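Putative sortase (Streptococcus pneumoniae, PDB 2W1J) is a class C sortase, a cysteine transpeptidase that probably joins pilin subunits covalently during assembly of the pneumococcal pilus fibre. Local coordinates at residues Q29-S40 against L96-G104; G105-T116 against I165-T176. All coordinates share one frame; numbering follows the deposited sequence.

In the fold
Interaction 1 lays the end of helix 18-33 and the chain after it along the loop 96-104; interaction 2 is the parallel strand pair that this loop leads into, and the two centres lie about 10 Å apart. Two probable hydrogen bonds join them: S100 OG to H109 N and N37 OD1 to I165 N, both 2.9 Å. At the far end of interaction 2, the side chain of H115, probably the catalytic histidine by family, is about 3 Å from a bound glycerol, probably from the crystallisation liquor, and meets the ring of W44. That tryptophan follows shortly after segment 29-40, consistent with the lid that covers the active site in pilin-polymerising sortases. Interaction 1 thus packs the chain shortly before this probable lid against the loop 96-104.

Interaction 1 (Q29-S40 against L96-G104); sequences QAFNDSLNNVVS and LEGTSLPIG
N32, in the last turn of helix 18-33, offers both ends of its carboxamide to the backbone of L101, bracketing the N-terminal helical part of the sortase to the loop after strand 93-95. L101 N meets a lone pair of N32 OD1 at 2.8 Å. In return N32 ND2 bonds to L101 O (3.1 Å), almost straight at 172° and with the acceptor in the amide plane. Together these bonds fix the rotation of the amide, whose ND2 also packs 3.4 Å from I103 CG1. Beside it F31 and L101 cross at about a right angle, CD1 to CD1 at 3.5 Å. Farther along, N37 CG lies opposite its own backbone N (chi1 -171°), which carries ND2 to G98 O at 2.9 Å, its OD1 being engaged by I165. G98 sits in the type II turn L96-T99, and its CA comes within 3.2 Å of V38 O, a CA-H...O contact. At the far end E97 O is gripped twice from one face, by the backbone N of S40 and by its hydroxyl, S40 OG lying 2.8 Å from E97 O. In the next shell, water 1 ties N32 ND2 to Q29 NE2 and G104 O, while T99 OG1 braces the turn through a lone pair of L96 O.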
loop_
_atom_site.group_PDB
_atom_site.type_symbol
_atom_site.label_atom_id
_atom_site.label_comp_id
_atom_site.label_asym_id
_atom_site.label_seq_id
_atom_site.Cartn_x
_atom_site.Cartn_y
_atom_site.Cartn_z
ATOM N N GLN A 29 -1.429 3.862 15.314
ATOM C CA GLN A 29 -2.502 3.020 15.826
ATOM C C GLN A 29 -3.755 3.845 16.112
ATOM O O GLN A 29 -4.875 3.406 15.847
ATOM C CB GLN A 29 -2.067 2.266 17.088
ATOM C CG GLN A 29 -3.041 1.174 17.463
ATOM C CD GLN A 29 -3.109 0.112 16.382
ATOM O OE1 GLN A 29 -2.105 -0.524 16.076
ATOM N NE2 GLN A 29 -4.275 -0.058 15.784
ATOM N N ALA A 30 -3.562 5.020 16.700
ATOM C CA ALA A 30 -4.683 5.899 17.007
ATOM C C ALA A 30 -5.398 6.302 15.721
ATOM O O ALA A 30 -6.627 6.358 15.673
ATOM C CB ALA A 30 -4.200 7.138 17.751
ATOM N N PHE A 31 -4.625 6.607 14.683
ATOM C CA PHE A 31 -5.191 6.955 13.390
ATOM C C PHE A 31 -6.044 5.813 12.830
ATOM O O PHE A 31 -7.163 6.026 12.364
ATOM C CB PHE A 31 -4.049 7.316 12.441
ATOM C CG PHE A 31 -4.498 7.740 11.071
ATOM C CD1 PHE A 31 -4.816 6.796 10.110
ATOM C CD2 PHE A 31 -4.598 9.082 10.745
ATOM C CE1 PHE A 31 -5.216 7.178 8.840
ATOM C CE2 PHE A 31 -5.007 9.472 9.482
ATOM C CZ PHE A 31 -5.318 8.521 8.533
ATOM N N ASN A 32 -5.508 4.597 12.857
ATOM C CA ASN A 32 -6.280 3.450 12.385
ATOM C C ASN A 32 -7.523 3.173 13.227
ATOM O O ASN A 32 -8.590 2.864 12.690
ATOM C CB ASN A 32 -5.408 2.197 12.298
ATOM C CG ASN A 32 -4.681 2.095 10.980
ATOM O OD1 ASN A 32 -4.746 3.018 10.168
ATOM N ND2 ASN A 32 -3.971 0.987 10.767
ATOM N N ASP A 33 -7.400 3.297 14.544
ATOM C CA ASP A 33 -8.525 2.986 15.416
ATOM C C ASP A 33 -9.706 3.938 15.187
ATOM O O ASP A 33 -10.860 3.552 15.377
ATOM C CB ASP A 33 -8.094 3.028 16.883
ATOM C CG ASP A 33 -7.158 1.895 17.265
ATOM O OD1 ASP A 33 -6.929 0.971 16.459
ATOM O OD2 ASP A 33 -6.665 1.924 18.414
ATOM N N SER A 34 -9.413 5.169 14.769
ATOM C CA SER A 34 -10.451 6.184 14.560
ATOM C C SER A 34 -10.708 6.452 13.085
ATOM O O SER A 34 -11.371 7.422 12.734
ATOM C CB SER A 34 -10.077 7.497 15.247
ATOM O OG SER A 34 -8.927 8.082 14.664
ATOM N N LEU A 35 -10.193 5.588 12.222
ATOM C CA LEU A 35 -10.262 5.817 10.787
ATOM C C LEU A 35 -11.675 6.072 10.278
ATOM O O LEU A 35 -12.588 5.289 10.533
ATOM C CB LEU A 35 -9.680 4.617 10.051
ATOM C CG LEU A 35 -9.721 4.689 8.522
ATOM C CD1 LEU A 35 -8.778 5.760 8.017
ATOM C CD2 LEU A 35 -9.376 3.325 7.928
ATOM N N ASN A 36 -11.832 7.145 9.513
ATOM C CA ASN A 36 -13.016 7.333 8.691
ATOM C C ASN A 36 -12.807 6.553 7.396
ATOM O O ASN A 36 -12.123 7.023 6.491
ATOM C CB ASN A 36 -13.238 8.819 8.393
ATOM C CG ASN A 36 -14.482 9.066 7.563
ATOM O OD1 ASN A 36 -15.454 8.312 7.635
ATOM N ND2 ASN A 36 -14.454 10.124 6.760
ATOM N N ASN A 37 -13.381 5.356 7.333
ATOM C CA ASN A 37 -13.042 4.379 6.294
ATOM C C ASN A 37 -13.880 4.639 5.045
ATOM O O ASN A 37 -14.811 3.895 4.719
ATOM C CB ASN A 37 -13.247 2.957 6.844
ATOM C CG ASN A 37 -12.727 1.860 5.924
ATOM O OD1 ASN A 37 -13.273 0.755 5.927
ATOM N ND2 ASN A 37 -11.647 2.128 5.186
ATOM N N VAL A 38 -13.537 5.728 4.366
ATOM C CA VAL A 38 -14.216 6.142 3.148
ATOM C C VAL A 38 -13.147 6.406 2.103
ATOM O O VAL A 38 -12.246 7.220 2.317
ATOM C CB VAL A 38 -15.055 7.417 3.372
ATOM C CG1 VAL A 38 -15.646 7.908 2.055
ATOM C CG2 VAL A 38 -16.149 7.157 4.399
ATOM N N VAL A 39 -13.237 5.703 0.979
ATOM C CA VAL A 39 -12.176 5.785 -0.003
ATOM C C VAL A 39 -12.160 7.151 -0.658
ATOM O O VAL A 39 -13.185 7.646 -1.134
ATOM C CB VAL A 39 -12.255 4.666 -1.048
ATOM C CG1 VAL A 39 -11.366 4.989 -2.247
ATOM C CG2 VAL A 39 -11.827 3.351 -0.408
ATOM N N SER A 40 -10.986 7.768 -0.648
ATOM C CA SER A 40 -10.813 9.117 -1.164
ATOM C C SER A 40 -11.324 9.250 -2.596
ATOM O O SER A 40 -12.047 10.191 -2.919
ATOM C CB SER A 40 -9.338 9.514 -1.072
ATOM O OG SER A 40 -8.505 8.447 -1.501
ATOM N N LEU A 96 -3.676 4.450 -0.470
ATOM C CA LEU A 96 -4.995 4.998 -0.742
ATOM C C LEU A 96 -5.609 5.631 0.504
ATOM O O LEU A 96 -5.989 4.945 1.455
ATOM C CB LEU A 96 -5.915 3.917 -1.307
ATOM C CG LEU A 96 -7.279 4.350 -1.865
ATOM C CD1 LEU A 96 -7.136 5.371 -2.984
ATOM C CD2 LEU A 96 -8.058 3.142 -2.356
ATOM N N GLU A 97 -5.711 6.956 0.504
ATOM C CA GLU A 97 -6.245 7.658 1.662
ATOM C C GLU A 97 -7.691 7.246 1.907
ATOM O O GLU A 97 -8.462 7.069 0.963
ATOM C CB GLU A 97 -6.125 9.176 1.483
ATOM C CG GLU A 97 -6.499 9.961 2.740
ATOM C CD GLU A 97 -6.143 11.439 2.669
ATOM O OE1 GLU A 97 -5.711 11.909 1.592
ATOM O OE2 GLU A 97 -6.299 12.133 3.700
ATOM N N GLY A 98 -8.042 7.058 3.176
ATOM C CA GLY A 98 -9.334 6.492 3.537
ATOM C C GLY A 98 -9.226 5.029 3.930
ATOM O O GLY A 98 -10.146 4.492 4.536
ATOM N N THR A 99 -8.111 4.381 3.583
ATOM C CA THR A 99 -7.866 2.999 3.999
ATOM C C THR A 99 -6.888 2.970 5.177
ATOM O O THR A 99 -6.261 3.978 5.504
ATOM C CB THR A 99 -7.393 2.096 2.823
ATOM O OG1 THR A 99 -6.024 2.358 2.472
ATOM C CG2 THR A 99 -8.307 2.282 1.611
ATOM N N SER A 100 -6.754 1.821 5.831
ATOM C CA SER A 100 -5.909 1.720 7.019
ATOM C C SER A 100 -4.449 1.990 6.676
ATOM O O SER A 100 -3.971 1.585 5.598
ATOM C CB SER A 100 -5.988 0.307 7.597
ATOM O OG SER A 100 -7.318 -0.113 7.832
ATOM N N LEU A 101 -3.726 2.633 7.591
ATOM C CA LEU A 101 -2.274 2.677 7.469
ATOM C C LEU A 101 -1.699 1.269 7.539
ATOM O O LEU A 101 -2.270 0.389 8.205
ATOM C CB LEU A 101 -1.676 3.516 8.587
ATOM C CG LEU A 101 -2.108 4.982 8.610
ATOM C CD1 LEU A 101 -1.551 5.662 9.848
ATOM C CD2 LEU A 101 -1.608 5.682 7.347
ATOM N N PRO A 102 -0.566 1.045 6.853
ATOM C CA PRO A 102 -0.026 -0.309 6.711
ATOM C C PRO A 102 0.770 -0.721 7.947
ATOM O O PRO A 102 2.000 -0.855 7.909
ATOM C CB PRO A 102 0.862 -0.197 5.467
ATOM C CG PRO A 102 1.323 1.236 5.483
ATOM C CD PRO A 102 0.137 2.015 5.989
ATOM N N ILE A 103 0.037 -0.954 9.032
ATOM C CA ILE A 103 0.603 -1.445 10.287
ATOM C C ILE A 103 -0.086 -2.722 10.774
ATOM O O ILE A 103 0.256 -3.252 11.825
ATOM C CB ILE A 103 0.556 -0.377 11.399
ATOM C CG1 ILE A 103 -0.894 -0.001 11.725
ATOM C CG2 ILE A 103 1.355 0.839 10.979
ATOM C CD1 ILE A 103 -1.066 0.880 12.969
ATOM N N GLY A 104 -1.045 -3.225 10.004
ATOM C CA GLY A 104 -1.726 -4.473 10.339
ATOM C C GLY A 104 -2.599 -4.379 11.568
ATOM O O GLY A 104 -2.783 -3.297 12.141
HETATM O O HOH W 1 -4.259 -1.036 12.937
HETATM O O HOH W 2 -1.176 -2.588 14.507
HETATM O O HOH W 3 -7.909 0.857 10.312
HETATM O O HOH W 4 -5.413 8.668 -1.958
#

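Interaction 2 (G105-T116 against I165-T176); sequences GNSTHAVITAHT and IVPGHDYVTLLT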
loop_
_atom_site.group_PDB
_atom_site.type_symbol
_atom_site.label_atom_id
_atom_site.label_comp_id
_atom_site.label_asym_id
_atom_site.label_seq_id
_atom_site.Cartn_x
_atom_site.Cartn_y
_atom_site.Cartn_z
ATOM N N GLY A 105 -3.136 -5.533 11.955
ATOM C CA GLY A 105 -4.047 -5.645 13.092
ATOM C C GLY A 105 -5.378 -6.231 12.665
ATOM O O GLY A 105 -5.750 -6.187 11.489
ATOM N N ASN A 106 -6.117 -6.801 13.609
ATOM C CA ASN A 106 -7.453 -7.295 13.294
ATOM C C ASN A 106 -8.320 -6.135 12.782
ATOM O O ASN A 106 -8.138 -4.985 13.179
ATOM C CB ASN A 106 -8.064 -7.962 14.536
ATOM C CG ASN A 106 -9.222 -8.894 14.207
ATOM O OD1 ASN A 106 -9.458 -9.242 13.046
ATOM N ND2 ASN A 106 -9.939 -9.319 15.240
ATOM N N SER A 107 -9.257 -6.425 11.888
ATOM C CA SER A 107 -10.156 -5.400 11.364
ATOM C C SER A 107 -9.390 -4.217 10.768
ATOM O O SER A 107 -9.681 -3.053 11.022
ATOM C CB SER A 107 -11.168 -4.968 12.434
ATOM O OG SER A 107 -11.908 -6.103 12.859
ATOM N N THR A 108 -8.421 -4.530 9.910
ATOM C CA THR A 108 -7.682 -3.495 9.199
ATOM C C THR A 108 -7.593 -3.855 7.720
ATOM O O THR A 108 -7.578 -5.034 7.358
ATOM C CB THR A 108 -6.263 -3.290 9.770
ATOM O OG1 THR A 108 -5.446 -4.413 9.444
ATOM C CG2 THR A 108 -6.302 -3.158 11.281
ATOM N N HIS A 109 -7.572 -2.836 6.862
ATOM C CA HIS A 109 -7.449 -3.069 5.412
ATOM C C HIS A 109 -6.761 -1.872 4.776
ATOM O O HIS A 109 -7.357 -0.802 4.613
ATOM C CB HIS A 109 -8.814 -3.303 4.768
ATOM C CG HIS A 109 -8.745 -3.812 3.357
ATOM N ND1 HIS A 109 -9.871 -4.173 2.652
ATOM C CD2 HIS A 109 -7.694 -4.064 2.536
ATOM C CE1 HIS A 109 -9.523 -4.594 1.447
ATOM N NE2 HIS A 109 -8.206 -4.550 1.358
ATOM N N ALA A 110 -5.487 -2.056 4.455
ATOM C CA ALA A 110 -4.690 -1.044 3.778
ATOM C C ALA A 110 -4.677 -1.332 2.286
ATOM O O ALA A 110 -4.576 -2.489 1.882
ATOM C CB ALA A 110 -3.261 -1.054 4.317
ATOM N N VAL A 111 -4.747 -0.274 1.483
ATOM C CA VAL A 111 -4.707 -0.422 0.028
ATOM C C VAL A 111 -3.513 0.347 -0.516
ATOM O O VAL A 111 -3.294 1.511 -0.170
ATOM C CB VAL A 111 -6.020 0.036 -0.625
ATOM C CG1 VAL A 111 -5.937 -0.090 -2.145
ATOM C CG2 VAL A 111 -7.199 -0.769 -0.076
ATOM N N ILE A 112 -2.710 -0.341 -1.323
ATOM C CA ILE A 112 -1.467 0.187 -1.876
ATOM C C ILE A 112 -1.592 0.141 -3.400
ATOM O O ILE A 112 -1.931 -0.900 -3.958
ATOM C CB ILE A 112 -0.240 -0.629 -1.399
ATOM C CG1 ILE A 112 -0.123 -0.591 0.132
ATOM C CG2 ILE A 112 1.044 -0.109 -2.069
ATOM C CD1 ILE A 112 1.002 -1.438 0.677
ATOM N N THR A 113 -1.340 1.280 -4.043
ATOM C CA THR A 113 -1.667 1.528 -5.448
ATOM C C THR A 113 -0.406 1.764 -6.275
ATOM O O THR A 113 0.498 2.459 -5.816
ATOM C CB THR A 113 -2.466 2.838 -5.522
ATOM O OG1 THR A 113 -3.511 2.829 -4.541
ATOM C CG2 THR A 113 -3.040 3.064 -6.909
ATOM N N ALA A 114 -0.361 1.244 -7.497
ATOM C CA ALA A 114 0.723 1.613 -8.407
ATOM C C ALA A 114 0.314 1.359 -9.850
ATOM O O ALA A 114 -0.663 0.643 -10.113
ATOM C CB ALA A 114 2.021 0.863 -8.064
ATOM N N HIS A 115 1.055 1.950 -10.781
ATOM C CA HIS A 115 0.709 1.881 -12.199
ATOM C C HIS A 115 0.941 0.506 -12.806
ATOM O O HIS A 115 1.758 -0.286 -12.328
ATOM C CB HIS A 115 1.554 2.874 -12.995
ATOM C CG HIS A 115 1.151 4.304 -12.825
ATOM N ND1 HIS A 115 -0.156 4.732 -12.919
ATOM C CD2 HIS A 115 1.897 5.416 -12.621
ATOM C CE1 HIS A 115 -0.201 6.043 -12.761
ATOM N NE2 HIS A 115 1.032 6.485 -12.586
ATOM N N THR A 116 0.235 0.255 -13.907
ATOM C CA THR A 116 0.566 -0.817 -14.839
ATOM C C THR A 116 0.821 -0.184 -16.204
ATOM O O THR A 116 0.079 0.701 -16.634
ATOM C CB THR A 116 -0.579 -1.860 -14.967
ATOM O OG1 THR A 116 -0.567 -2.763 -13.843
ATOM C CG2 THR A 116 -0.423 -2.672 -16.229
ATOM N N ILE A 165 -12.658 -1.924 5.131
ATOM C CA ILE A 165 -12.348 -2.847 6.216
ATOM C C ILE A 165 -13.381 -3.961 6.275
ATOM O O ILE A 165 -14.584 -3.706 6.173
ATOM C CB ILE A 165 -12.282 -2.102 7.575
ATOM C CG1 ILE A 165 -11.035 -1.216 7.612
ATOM C CG2 ILE A 165 -12.296 -3.073 8.739
ATOM C CD1 ILE A 165 -11.045 -0.214 8.751
ATOM N N VAL A 166 -12.901 -5.191 6.440
ATOM C CA VAL A 166 -13.767 -6.318 6.750
ATOM C C VAL A 166 -13.510 -6.685 8.207
ATOM O O VAL A 166 -12.414 -7.101 8.560
ATOM C CB VAL A 166 -13.452 -7.534 5.846
ATOM C CG1 VAL A 166 -14.422 -8.673 6.134
ATOM C CG2 VAL A 166 -13.492 -7.131 4.369
ATOM N N PRO A 167 -14.510 -6.485 9.082
ATOM C CA PRO A 167 -14.291 -6.831 10.491
ATOM C C PRO A 167 -13.790 -8.271 10.668
ATOM O O PRO A 167 -14.306 -9.190 10.035
ATOM C CB PRO A 167 -15.689 -6.678 11.105
ATOM C CG PRO A 167 -16.368 -5.685 10.222
ATOM C CD PRO A 167 -15.862 -5.953 8.835
ATOM N N GLY A 168 -12.787 -8.462 11.523
ATOM C CA GLY A 168 -12.255 -9.799 11.792
ATOM C C GLY A 168 -11.135 -10.261 10.873
ATOM O O GLY A 168 -10.657 -11.395 10.994
ATOM N N HIS A 169 -10.706 -9.384 9.961
ATOM C CA HIS A 169 -9.630 -9.689 9.022
ATOM C C HIS A 169 -8.564 -8.595 9.006
ATOM O O HIS A 169 -8.829 -7.427 9.302
ATOM C CB HIS A 169 -10.201 -9.919 7.617
ATOM C CG HIS A 169 -11.163 -11.071 7.535
ATOM N ND1 HIS A 169 -10.768 -12.345 7.178
ATOM C CD2 HIS A 169 -12.496 -11.142 7.764
ATOM C CE1 HIS A 169 -11.815 -13.152 7.204
ATOM N NE2 HIS A 169 -12.877 -12.445 7.547
ATOM N N ASP A 170 -7.355 -9.004 8.630
ATOM C CA ASP A 170 -6.200 -8.121 8.467
ATOM C C ASP A 170 -5.769 -8.292 7.009
ATOM O O ASP A 170 -5.134 -9.292 6.659
ATOM C CB ASP A 170 -5.098 -8.588 9.441
ATOM C CG ASP A 170 -3.818 -7.758 9.380
ATOM O OD1 ASP A 170 -3.594 -7.009 8.398
ATOM O OD2 ASP A 170 -2.996 -7.888 10.334
ATOM N N TYR A 171 -6.161 -7.337 6.166
ATOM C CA TYR A 171 -5.983 -7.423 4.712
ATOM C C TYR A 171 -5.110 -6.293 4.182
ATOM O O TYR A 171 -5.141 -5.168 4.690
ATOM C CB TYR A 171 -7.343 -7.297 4.018
ATOM C CG TYR A 171 -8.261 -8.495 4.062
ATOM C CD1 TYR A 171 -7.816 -9.769 3.720
ATOM C CD2 TYR A 171 -9.624 -8.330 4.344
ATOM C CE1 TYR A 171 -8.700 -10.858 3.705
ATOM C CE2 TYR A 171 -10.505 -9.403 4.327
ATOM C CZ TYR A 171 -10.036 -10.663 4.002
ATOM O OH TYR A 171 -10.918 -11.727 3.983
ATOM N N VAL A 172 -4.353 -6.588 3.130
ATOM C CA VAL A 172 -3.767 -5.551 2.288
ATOM C C VAL A 172 -4.167 -5.888 0.857
ATOM O O VAL A 172 -4.036 -7.039 0.425
ATOM C CB VAL A 172 -2.228 -5.488 2.415
ATOM C CG1 VAL A 172 -1.626 -4.596 1.332
ATOM C CG2 VAL A 172 -1.837 -4.982 3.799
ATOM N N THR A 173 -4.672 -4.890 0.137
ATOM C CA THR A 173 -4.961 -5.043 -1.286
ATOM C C THR A 173 -3.995 -4.196 -2.099
ATOM O O THR A 173 -3.752 -3.022 -1.790
ATOM C CB THR A 173 -6.421 -4.667 -1.605
ATOM O OG1 THR A 173 -7.289 -5.606 -0.955
ATOM C CG2 THR A 173 -6.705 -4.664 -3.116
ATOM N N LEU A 174 -3.436 -4.823 -3.130
ATOM C CA LEU A 174 -2.605 -4.168 -4.128
ATOM C C LEU A 174 -3.497 -3.854 -5.326
ATOM O O LEU A 174 -4.174 -4.738 -5.861
ATOM C CB LEU A 174 -1.434 -5.074 -4.505
ATOM C CG LEU A 174 -0.684 -5.678 -3.310
ATOM C CD1 LEU A 174 0.434 -6.573 -3.819
ATOM C CD2 LEU A 174 -0.122 -4.592 -2.420
ATOM N N LEU A 175 -3.513 -2.575 -5.700
ATOM C CA LEU A 175 -4.468 -2.030 -6.658
ATOM C C LEU A 175 -3.748 -1.465 -7.881
ATOM O O LEU A 175 -2.832 -0.660 -7.735
ATOM C CB LEU A 175 -5.250 -0.907 -5.967
ATOM C CG LEU A 175 -6.165 -0.009 -6.796
ATOM C CD1 LEU A 175 -7.284 -0.840 -7.397
ATOM C CD2 LEU A 175 -6.734 1.130 -5.959
ATOM N N THR A 176 -4.183 -1.869 -9.076
ATOM C CA THR A 176 -3.648 -1.275 -10.302
ATOM C C THR A 176 -4.730 -1.231 -11.373
ATOM O O THR A 176 -5.858 -1.662 -11.138
ATOM C CB THR A 176 -2.379 -2.013 -10.764
ATOM O OG1 THR A 176 -1.700 -1.233 -11.750
ATOM C CG2 THR A 176 -2.697 -3.395 -11.326
HETATM O O HOH W 5 -10.229 -5.980 6.996
HETATM O O HOH W 6 -4.153 -4.152 7.069
#
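H109 carries CG anti to its backbone N (chi1 -169°), which swings the ring across to strand 170-178, where T173, its OG1 turned anti to the carbonyl carbon (chi1 -65°), receives it: H109 NE2 and T173 OG1 share a hydrogen bond of 2.7 Å at the imidazole edge. H109 ND1 is held by L164 O, so both ring nitrogens are engaged and the ring's rotation is fixed. Y171 CB covers one face of this imidazole in a CH-pi contact, 3.8 Å from the ring centroid, and the tyrosine ring turns its edge toward the same imidazole, planes at 59°; R190 adds a cation-pi contact to Y171. Beneath, T108, A110 and I112 each bond through N and O to the residues flanking their partners, as between Y171 N and T108 O (3.0 Å), and A114 N closes the ladder on L175 O. A110, I112, V172 and L174 pack on the opposite face, where F136 covers the last two. At the entrance G168 N bonds to S107 OG (2.8 Å), and G105 N meets D170 OD2 (2.9 Å) from above the carboxylate, which R193 and Y147 also hold. At the exit T176 OG1 bonds to A114 O. This parallel pair lies within the mixed sheet of the sortase beta-barrel fold, and T173-T176 match the start of its TLXTC signature, close to H115.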